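Local coordinates for protein DocCel5: Type I dockerin repeat domain from A. cellulolyticus family 5 endoglucanase WP_010249057 S51I, L52N mutant (PDB 5NRM) that binds, as a calcium-loaded type I dockerin, a cohesin of scaffoldin B, probably to bring a family 5 endoglucanase into the cellulosome, at residues 1-5 with 37-41. Numbering follows the deposited sequence.
With CA (calcium ion), chain C; CA (calcium ion), chain D.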
ATOM      1  N   LYS B   1     -18.554  -1.338   8.747  1.00 37.00           N
ATOM      2  CA  LYS B   1     -18.490  -2.690   9.305  1.00 33.47           C
ATOM      3  C   LYS B   1     -17.926  -3.778   8.373  1.00 28.04           C
ATOM      4  O   LYS B   1     -16.857  -4.249   8.689  1.00 21.86           O
ATOM      5  CB  LYS B   1     -19.752  -3.140  10.071  1.00 39.44           C
ATOM      6  CG  LYS B   1     -19.290  -3.790  11.358  1.00 41.71           C
ATOM      7  CD  LYS B   1     -20.356  -4.056  12.404  1.00 42.82           C
ATOM      8  CE  LYS B   1     -20.972  -2.750  12.908  1.00 45.66           C
ATOM      9  NZ  LYS B   1     -22.316  -2.556  12.305  1.00 49.97           N
ATOM     10  N   PRO B   2     -18.616  -4.213   7.267  1.00 27.46           N
ATOM     11  CA  PRO B   2     -17.967  -5.336   6.518  1.00 25.24           C
ATOM     12  C   PRO B   2     -16.510  -4.975   6.090  1.00 20.63           C
ATOM     13  O   PRO B   2     -16.275  -3.866   5.613  1.00 21.46           O
ATOM     14  CB  PRO B   2     -18.876  -5.550   5.301  1.00 28.09           C
ATOM     15  CG  PRO B   2     -20.203  -5.083   5.787  1.00 30.40           C
ATOM     16  CD  PRO B   2     -19.942  -3.904   6.698  1.00 30.11           C
ATOM     17  N   GLY B   3     -15.571  -5.866   6.373  1.00 17.25           N
ATOM     18  CA  GLY B   3     -14.149  -5.646   6.131  1.00 14.94           C
ATOM     19  C   GLY B   3     -13.378  -5.186   7.339  1.00 12.80           C
ATOM     20  O   GLY B   3     -12.200  -5.423   7.432  1.00 11.37           O
ATOM     21  N   ASP B   4     -14.072  -4.613   8.304  1.00 12.34           N
ATOM     22  CA  ASP B   4     -13.346  -3.984   9.439  1.00 11.29           C
ATOM     23  C   ASP B   4     -13.267  -5.067  10.545  1.00 11.35           C
ATOM     24  O   ASP B   4     -13.898  -4.989  11.606  1.00 12.00           O
ATOM     25  CB  ASP B   4     -14.082  -2.754   9.946  1.00 11.90           C
ATOM     26  CG  ASP B   4     -13.302  -2.033  11.040  1.00 11.07           C
ATOM     27  OD1 ASP B   4     -12.149  -2.382  11.190  1.00 10.48           O
ATOM     28  OD2 ASP B   4     -13.904  -1.201  11.774  1.00 12.12           O
ATOM     29  N   VAL B   5     -12.469  -6.106  10.310  1.00 11.36           N
ATOM     30  CA  VAL B   5     -12.369  -7.223  11.240  1.00 12.36           C
ATOM     31  C   VAL B   5     -11.747  -6.908  12.598  1.00 11.16           C
ATOM     32  O   VAL B   5     -12.059  -7.620  13.519  1.00 11.44           O
ATOM     33  CB  VAL B   5     -11.660  -8.476  10.575  1.00 13.45           C
ATOM     34  CG1 VAL B   5     -12.381  -8.899   9.317  1.00 15.29           C
ATOM     35  CG2 VAL B   5     -10.213  -8.248  10.319  1.00 12.86           C
ATOM     36  N   LYS B  37     -20.282 -10.951   9.874  1.00 28.57           N
ATOM     37  CA  LYS B  37     -20.571  -9.648   9.338  1.00 30.53           C
ATOM     38  C   LYS B  37     -19.284  -8.918   8.911  1.00 28.18           C
ATOM     39  O   LYS B  37     -19.218  -8.302   7.831  1.00 29.28           O
ATOM     40  CB  LYS B  37     -21.341  -8.839  10.371  1.00 33.45           C
ATOM     41  CG  LYS B  37     -21.670  -7.399  10.011  1.00 36.35           C
ATOM     42  CD  LYS B  37     -22.599  -7.284   8.797  1.00 41.26           C
ATOM     43  CE  LYS B  37     -23.289  -5.909   8.744  1.00 44.42           C
ATOM     44  NZ  LYS B  37     -23.515  -5.374   7.370  1.00 47.85           N
ATOM     45  N   ALA B  38     -18.258  -8.970   9.757  1.00 23.95           N
ATOM     46  CA  ALA B  38     -17.009  -8.302   9.426  1.00 21.48           C
ATOM     47  C   ALA B  38     -16.198  -8.995   8.344  1.00 20.28           C
ATOM     48  O   ALA B  38     -15.583  -8.313   7.535  1.00 18.86           O
ATOM     49  CB  ALA B  38     -16.159  -8.123  10.687  1.00 20.19           C
ATOM     50  N   GLY B  39     -16.120 -10.331   8.382  1.00 19.53           N
ATOM     51  CA  GLY B  39     -15.150 -11.111   7.573  1.00 19.00           C
ATOM     52  C   GLY B  39     -15.662 -11.757   6.253  1.00 19.70           C
ATOM     53  O   GLY B  39     -14.877 -12.129   5.367  1.00 19.45           O
ATOM     54  N   ASP B  40     -16.953 -11.978   6.187  1.00 20.73           N
ATOM     55  CA  ASP B  40     -17.531 -12.583   4.981  1.00 22.20           C
ATOM     56  C   ASP B  40     -17.980 -11.559   3.971  1.00 22.84           C
ATOM     57  O   ASP B  40     -18.978 -10.876   4.176  1.00 23.12           O
ATOM     58  CB  ASP B  40     -18.691 -13.468   5.328  1.00 23.59           C
ATOM     59  CG  ASP B  40     -19.283 -14.168   4.066  1.00 25.44           C
ATOM     60  OD1 ASP B  40     -18.511 -14.723   3.131  1.00 25.01           O
ATOM     61  OD2 ASP B  40     -20.537 -14.221   4.158  1.00 27.51           O
ATOM     62  N   LEU B  41     -17.246 -11.546   2.867  1.00 23.44           N
ATOM     63  CA  LEU B  41     -17.349 -10.498   1.845  1.00 24.26           C
ATOM     64  C   LEU B  41     -18.019 -10.992   0.599  1.00 26.64           C
ATOM     65  O   LEU B  41     -18.314 -10.163  -0.292  1.00 27.20           O
ATOM     66  CB  LEU B  41     -15.956  -9.936   1.539  1.00 22.77           C
ATOM     67  CG  LEU B  41     -15.248  -9.361   2.769  1.00 21.38           C
ATOM     68  CD1 LEU B  41     -13.903  -8.774   2.461  1.00 19.52           C
ATOM     69  CD2 LEU B  41     -16.153  -8.354   3.501  1.00 21.90           C
TER
HETATM   70 CA    CA C 101      -9.882  -2.098  10.785  1.00  8.73          CA
HETATM   71 CA    CA D 102     -16.962 -15.940   2.435  1.00 19.21          CA
HETATM   72  O   HOH W   1      -7.486  -1.969  10.993  1.00  8.67           O
HETATM   73  O   HOH W   2     -15.817 -17.663   0.959  1.00 23.74           O
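Lys1 and Lys37, both exposed, meet through their alkyl chains, CD of Lys1 against CG of Lys37, while Lys1 NZ and Lys37 NZ, of like charge, stay 5.8 Å apart. Pro2 follows, its ring crossed by the Lys37 side chain. That side chain starts with CG anti to the backbone N (chi1 177°) and bends at chi2 and again at chi4, bringing Lys37 NZ to 3.7 Å from Pro2 CG. Pro2 CA also makes a CH···O contact with Lys37 O at 3.5 Å, so the short helix 35-39 meets the proline through both the Lys37 side chain and its carbonyl. Residues 1-4 form a type II turn, closed by a bond from Asp4 N to Lys1 O, and at its third position Gly3 adopts a positive phi. The turn directs Gly3 N at Ala38 O, giving a short 2.7 Å hydrogen bond that links the chain start to the C-terminal end of the helix; Leu41 CD2 packs against Gly3 N at 3.8 Å. Asp4 turns away from the helix and binds calcium through OD1 at 2.3 Å, while OD2 accepts a bond from Gly9 N. Val5 is buried: its CG1 lies 3.7 Å from Ala38 O and also touches Ala38 CB and Gly39 CA, with Leu18 and Met19 of helix 13-23 packing on the same residue. Across the contact Asp40 OD1 binds a second calcium, completed by Asn42, Asp44, Ser46, Asp51 and water. Two first-position loop aspartates thus flank one buried junction, joining the duplicated EF-hand-like calcium loops of a type I dockerin.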